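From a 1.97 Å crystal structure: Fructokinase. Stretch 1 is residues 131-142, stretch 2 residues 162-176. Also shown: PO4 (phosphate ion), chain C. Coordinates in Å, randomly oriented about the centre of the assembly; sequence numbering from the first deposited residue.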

# COMPACT_ATOMS: atom_id res chain seq x y z
N LEU B 131 -11.20 -8.71 -31.48
CA LEU B 131 -10.71 -8.18 -32.74
C LEU B 131 -9.39 -7.47 -32.45
O LEU B 131 -8.55 -7.31 -33.33
CB LEU B 131 -11.72 -7.19 -33.34
CG LEU B 131 -11.27 -6.44 -34.59
CD1 LEU B 131 -10.82 -7.42 -35.67
CD2 LEU B 131 -12.42 -5.57 -35.10
N ILE B 132 -9.22 -7.06 -31.19
CA ILE B 132 -8.01 -6.36 -30.75
C ILE B 132 -7.58 -6.83 -29.36
O ILE B 132 -8.43 -7.10 -28.50
CB ILE B 132 -8.25 -4.83 -30.68
CG1 ILE B 132 -8.70 -4.31 -32.05
CG2 ILE B 132 -6.96 -4.10 -30.25
CD1 ILE B 132 -9.02 -2.83 -32.08
N PHE B 133 -6.27 -6.96 -29.15
CA PHE B 133 -5.70 -7.35 -27.86
C PHE B 133 -4.71 -6.23 -27.53
O PHE B 133 -3.74 -6.02 -28.26
CB PHE B 133 -4.95 -8.68 -27.97
CG PHE B 133 -4.29 -9.14 -26.68
CD1 PHE B 133 -4.97 -9.96 -25.79
CD2 PHE B 133 -2.98 -8.77 -26.38
CE1 PHE B 133 -4.37 -10.41 -24.62
CE2 PHE B 133 -2.36 -9.21 -25.20
CZ PHE B 133 -3.05 -10.04 -24.32
N HIS B 134 -4.96 -5.49 -26.46
CA HIS B 134 -4.08 -4.39 -26.09
C HIS B 134 -3.34 -4.64 -24.79
O HIS B 134 -3.94 -5.07 -23.80
CB HIS B 134 -4.87 -3.08 -25.97
CG HIS B 134 -4.01 -1.89 -25.65
ND1 HIS B 134 -3.91 -1.36 -24.38
CD2 HIS B 134 -3.16 -1.18 -26.42
CE1 HIS B 134 -3.03 -0.37 -24.39
NE2 HIS B 134 -2.56 -0.24 -25.62
N ALA B 135 -2.04 -4.37 -24.79
CA ALA B 135 -1.21 -4.56 -23.60
C ALA B 135 -0.17 -3.44 -23.46
O ALA B 135 0.06 -2.69 -24.41
CB ALA B 135 -0.50 -5.92 -23.66
N CYS B 136 0.43 -3.35 -22.28
CA CYS B 136 1.45 -2.34 -21.98
C CYS B 136 2.64 -3.04 -21.32
O CYS B 136 2.53 -4.21 -20.96
CB CYS B 136 0.87 -1.27 -21.05
SG CYS B 136 -0.48 -0.31 -21.82
N SER B 137 3.77 -2.35 -21.17
CA SER B 137 4.95 -3.00 -20.59
C SER B 137 4.92 -3.25 -19.08
O SER B 137 5.77 -3.98 -18.56
CB SER B 137 6.22 -2.22 -20.94
OG SER B 137 6.29 -1.00 -20.23
N ASN B 138 3.95 -2.68 -18.37
CA ASN B 138 3.89 -2.89 -16.93
C ASN B 138 3.62 -4.34 -16.57
O ASN B 138 3.98 -4.80 -15.49
CB ASN B 138 2.85 -1.97 -16.30
CG ASN B 138 3.24 -0.51 -16.42
OD1 ASN B 138 4.38 -0.14 -16.12
ND2 ASN B 138 2.30 0.32 -16.88
N SER B 139 2.99 -5.07 -17.49
CA SER B 139 2.72 -6.49 -17.25
C SER B 139 3.91 -7.33 -17.73
O SER B 139 3.76 -8.50 -18.09
CB SER B 139 1.43 -6.93 -17.95
OG SER B 139 1.52 -6.77 -19.36
N MSE B 140 5.09 -6.72 -17.74
CA MSE B 140 6.32 -7.39 -18.15
C MSE B 140 7.43 -7.14 -17.13
O MSE B 140 8.60 -7.44 -17.39
CB MSE B 140 6.79 -6.87 -19.51
CG MSE B 140 5.85 -7.14 -20.67
SE MSE B 140 6.48 -6.33 -22.33
CE MSE B 140 4.94 -6.79 -23.43
N THR B 141 7.06 -6.60 -15.97
CA THR B 141 8.03 -6.27 -14.93
C THR B 141 8.77 -7.43 -14.26
O THR B 141 9.77 -7.22 -13.57
CB THR B 141 7.38 -5.36 -13.86
OG1 THR B 141 6.15 -5.95 -13.42
CG2 THR B 141 7.09 -3.99 -14.45
N ASP B 142 8.28 -8.66 -14.45
CA ASP B 142 8.96 -9.84 -13.92
C ASP B 142 8.81 -10.93 -14.98
O ASP B 142 7.93 -10.84 -15.84
CB ASP B 142 8.40 -10.26 -12.54
CG ASP B 142 7.16 -11.12 -12.61
OD1 ASP B 142 6.38 -11.08 -11.63
OD2 ASP B 142 6.95 -11.85 -13.60
N ILE B 162 -5.98 -8.11 -33.78
CA ILE B 162 -4.90 -7.16 -33.98
C ILE B 162 -4.24 -6.98 -32.63
O ILE B 162 -4.93 -6.80 -31.62
CB ILE B 162 -5.45 -5.80 -34.45
CG1 ILE B 162 -6.02 -5.92 -35.86
CG2 ILE B 162 -4.36 -4.74 -34.37
CD1 ILE B 162 -6.86 -4.73 -36.27
N VAL B 163 -2.91 -7.01 -32.58
CA VAL B 163 -2.21 -6.83 -31.32
C VAL B 163 -1.69 -5.41 -31.21
O VAL B 163 -0.89 -4.96 -32.04
CB VAL B 163 -1.04 -7.82 -31.18
CG1 VAL B 163 -0.30 -7.57 -29.87
CG2 VAL B 163 -1.58 -9.25 -31.23
N SER B 164 -2.15 -4.70 -30.18
CA SER B 164 -1.75 -3.33 -29.93
C SER B 164 -0.85 -3.30 -28.70
O SER B 164 -1.16 -3.92 -27.68
CB SER B 164 -2.99 -2.47 -29.69
OG SER B 164 -2.64 -1.17 -29.25
N PHE B 165 0.26 -2.57 -28.79
CA PHE B 165 1.20 -2.48 -27.68
C PHE B 165 1.62 -1.03 -27.43
O PHE B 165 2.25 -0.40 -28.27
CB PHE B 165 2.42 -3.36 -27.99
CG PHE B 165 3.47 -3.39 -26.90
CD1 PHE B 165 3.10 -3.49 -25.56
CD2 PHE B 165 4.82 -3.38 -27.22
CE1 PHE B 165 4.08 -3.58 -24.56
CE2 PHE B 165 5.80 -3.46 -26.22
CZ PHE B 165 5.43 -3.56 -24.89
N ASP B 166 1.22 -0.49 -26.28
CA ASP B 166 1.58 0.88 -25.90
C ASP B 166 2.67 0.66 -24.85
O ASP B 166 2.38 0.23 -23.73
CB ASP B 166 0.37 1.60 -25.29
CG ASP B 166 0.68 3.05 -24.92
OD1 ASP B 166 -0.24 3.73 -24.40
OD2 ASP B 166 1.82 3.51 -25.14
N LEU B 167 3.91 0.95 -25.21
CA LEU B 167 5.04 0.73 -24.30
C LEU B 167 4.72 1.16 -22.88
O LEU B 167 4.73 0.34 -21.96
CB LEU B 167 6.29 1.45 -24.82
CG LEU B 167 7.61 0.72 -24.51
CD1 LEU B 167 7.59 -0.64 -25.16
CD2 LEU B 167 8.79 1.53 -25.01
N ASN B 168 4.43 2.45 -22.70
CA ASN B 168 4.09 2.95 -21.38
C ASN B 168 5.17 2.53 -20.38
O ASN B 168 4.87 2.06 -19.28
CB ASN B 168 2.73 2.38 -20.97
CG ASN B 168 2.00 3.26 -20.00
OD1 ASN B 168 1.98 2.99 -18.80
ND2 ASN B 168 1.39 4.32 -20.52
N PHE B 169 6.42 2.70 -20.78
CA PHE B 169 7.57 2.31 -19.96
C PHE B 169 7.74 3.13 -18.68
O PHE B 169 7.88 4.35 -18.72
CB PHE B 169 8.84 2.40 -20.82
CG PHE B 169 10.06 1.81 -20.16
CD1 PHE B 169 9.98 0.66 -19.39
CD2 PHE B 169 11.31 2.41 -20.35
CE1 PHE B 169 11.12 0.10 -18.82
CE2 PHE B 169 12.46 1.86 -19.78
CZ PHE B 169 12.37 0.70 -19.01
N ARG B 170 7.71 2.43 -17.55
CA ARG B 170 7.87 3.06 -16.24
C ARG B 170 8.99 2.33 -15.50
O ARG B 170 8.74 1.37 -14.76
CB ARG B 170 6.56 2.97 -15.46
CG ARG B 170 5.38 3.65 -16.15
CD ARG B 170 5.55 5.16 -16.17
NE ARG B 170 4.42 5.83 -16.81
CZ ARG B 170 4.27 5.99 -18.12
NH1 ARG B 170 5.18 5.52 -18.96
NH2 ARG B 170 3.19 6.61 -18.59
N PRO B 171 10.24 2.78 -15.69
CA PRO B 171 11.45 2.22 -15.08
C PRO B 171 11.36 1.90 -13.59
O PRO B 171 11.92 0.91 -13.13
CB PRO B 171 12.51 3.28 -15.38
CG PRO B 171 12.06 3.84 -16.69
CD PRO B 171 10.56 3.98 -16.48
N MSE B 172 10.65 2.75 -12.85
CA MSE B 172 10.50 2.55 -11.40
C MSE B 172 9.92 1.20 -11.01
O MSE B 172 10.26 0.66 -9.95
CB MSE B 172 9.61 3.64 -10.81
CG MSE B 172 10.26 4.99 -10.66
SE MSE B 172 9.05 6.22 -9.77
CE MSE B 172 8.78 5.22 -8.13
N LEU B 173 9.05 0.66 -11.85
CA LEU B 173 8.39 -0.61 -11.57
C LEU B 173 9.22 -1.86 -11.88
O LEU B 173 8.79 -2.97 -11.58
CB LEU B 173 7.07 -0.68 -12.34
CG LEU B 173 5.98 0.29 -11.88
CD1 LEU B 173 4.79 0.21 -12.83
CD2 LEU B 173 5.56 -0.06 -10.46
N TRP B 174 10.39 -1.67 -12.47
CA TRP B 174 11.25 -2.80 -12.82
C TRP B 174 12.32 -3.07 -11.75
O TRP B 174 12.80 -2.14 -11.10
CB TRP B 174 11.92 -2.55 -14.17
CG TRP B 174 10.94 -2.52 -15.32
CD1 TRP B 174 10.01 -1.55 -15.59
CD2 TRP B 174 10.80 -3.50 -16.35
NE1 TRP B 174 9.30 -1.88 -16.72
CE2 TRP B 174 9.77 -3.07 -17.21
CE3 TRP B 174 11.45 -4.72 -16.62
CZ2 TRP B 174 9.37 -3.81 -18.33
CZ3 TRP B 174 11.06 -5.45 -17.74
CH2 TRP B 174 10.02 -4.99 -18.58
N PRO B 175 12.72 -4.34 -11.57
CA PRO B 175 13.73 -4.71 -10.58
C PRO B 175 15.04 -3.96 -10.77
O PRO B 175 15.49 -3.73 -11.90
CB PRO B 175 13.90 -6.21 -10.79
CG PRO B 175 12.55 -6.63 -11.27
CD PRO B 175 12.20 -5.54 -12.26
N ASN B 176 15.66 -3.58 -9.66
CA ASN B 176 16.91 -2.85 -9.69
C ASN B 176 18.00 -3.68 -10.38
O ASN B 176 18.05 -4.90 -10.22
CB ASN B 176 17.35 -2.51 -8.26
CG ASN B 176 17.83 -1.08 -8.13
OD1 ASN B 176 18.80 -0.68 -8.78
ND2 ASN B 176 17.15 -0.30 -7.30
P PO4 C . -0.72 5.95 -17.68
O1 PO4 C . -1.02 7.40 -17.55
O2 PO4 C . -0.60 5.60 -19.12
O3 PO4 C . 0.56 5.66 -17.00
O4 PO4 C . -1.81 5.16 -17.06
O HOH W 1 6.83 -0.37 -17.56

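What joins the strands at the start of stretch 2? Residues 162-166 run parallel to 132-136, and the donor alternates between the strands: Ile 162 N donates to Leu 131 O (2.7 Å), Phe 133 N to Ile 162 O (2.8 Å), and Ser 164 N to Phe 133 O (2.8 Å). Ile 132 and Ile 162 share one face of the sheet, Phe 133 and Val 163 the other.

How does the ladder finish? Ala 135 N donates to Ser 164 O and Asp 166 N to Ala 135 O, both at 3.1 Å. The Phe 165 ring reaches across, so that its CE1 lies 3.5 Å from CE of selenomethionine Met 140, an apolar contact.

What takes over beyond Asp 166? Leu 167 O, with two lone pairs, accepts twice from Ser 137, from N at 3.0 Å and from OG at 2.7 Å. Asn 138 ND2 adds a weak bond to Asn 168 OD1 (3.3 Å), while Asn 168 ND2 binds phosphate O2 at 2.7 Å.

What holds residues 170-174? One water accepts from Arg 170 N and Trp 174 NE1 and donates to Ser 137 OG and Asn 138 OD1, tying both stretches together. Thr 141 CG2 sits over the Trp 174 face, 3.9 Å from the centroid of its five-membered ring, a CH-pi contact.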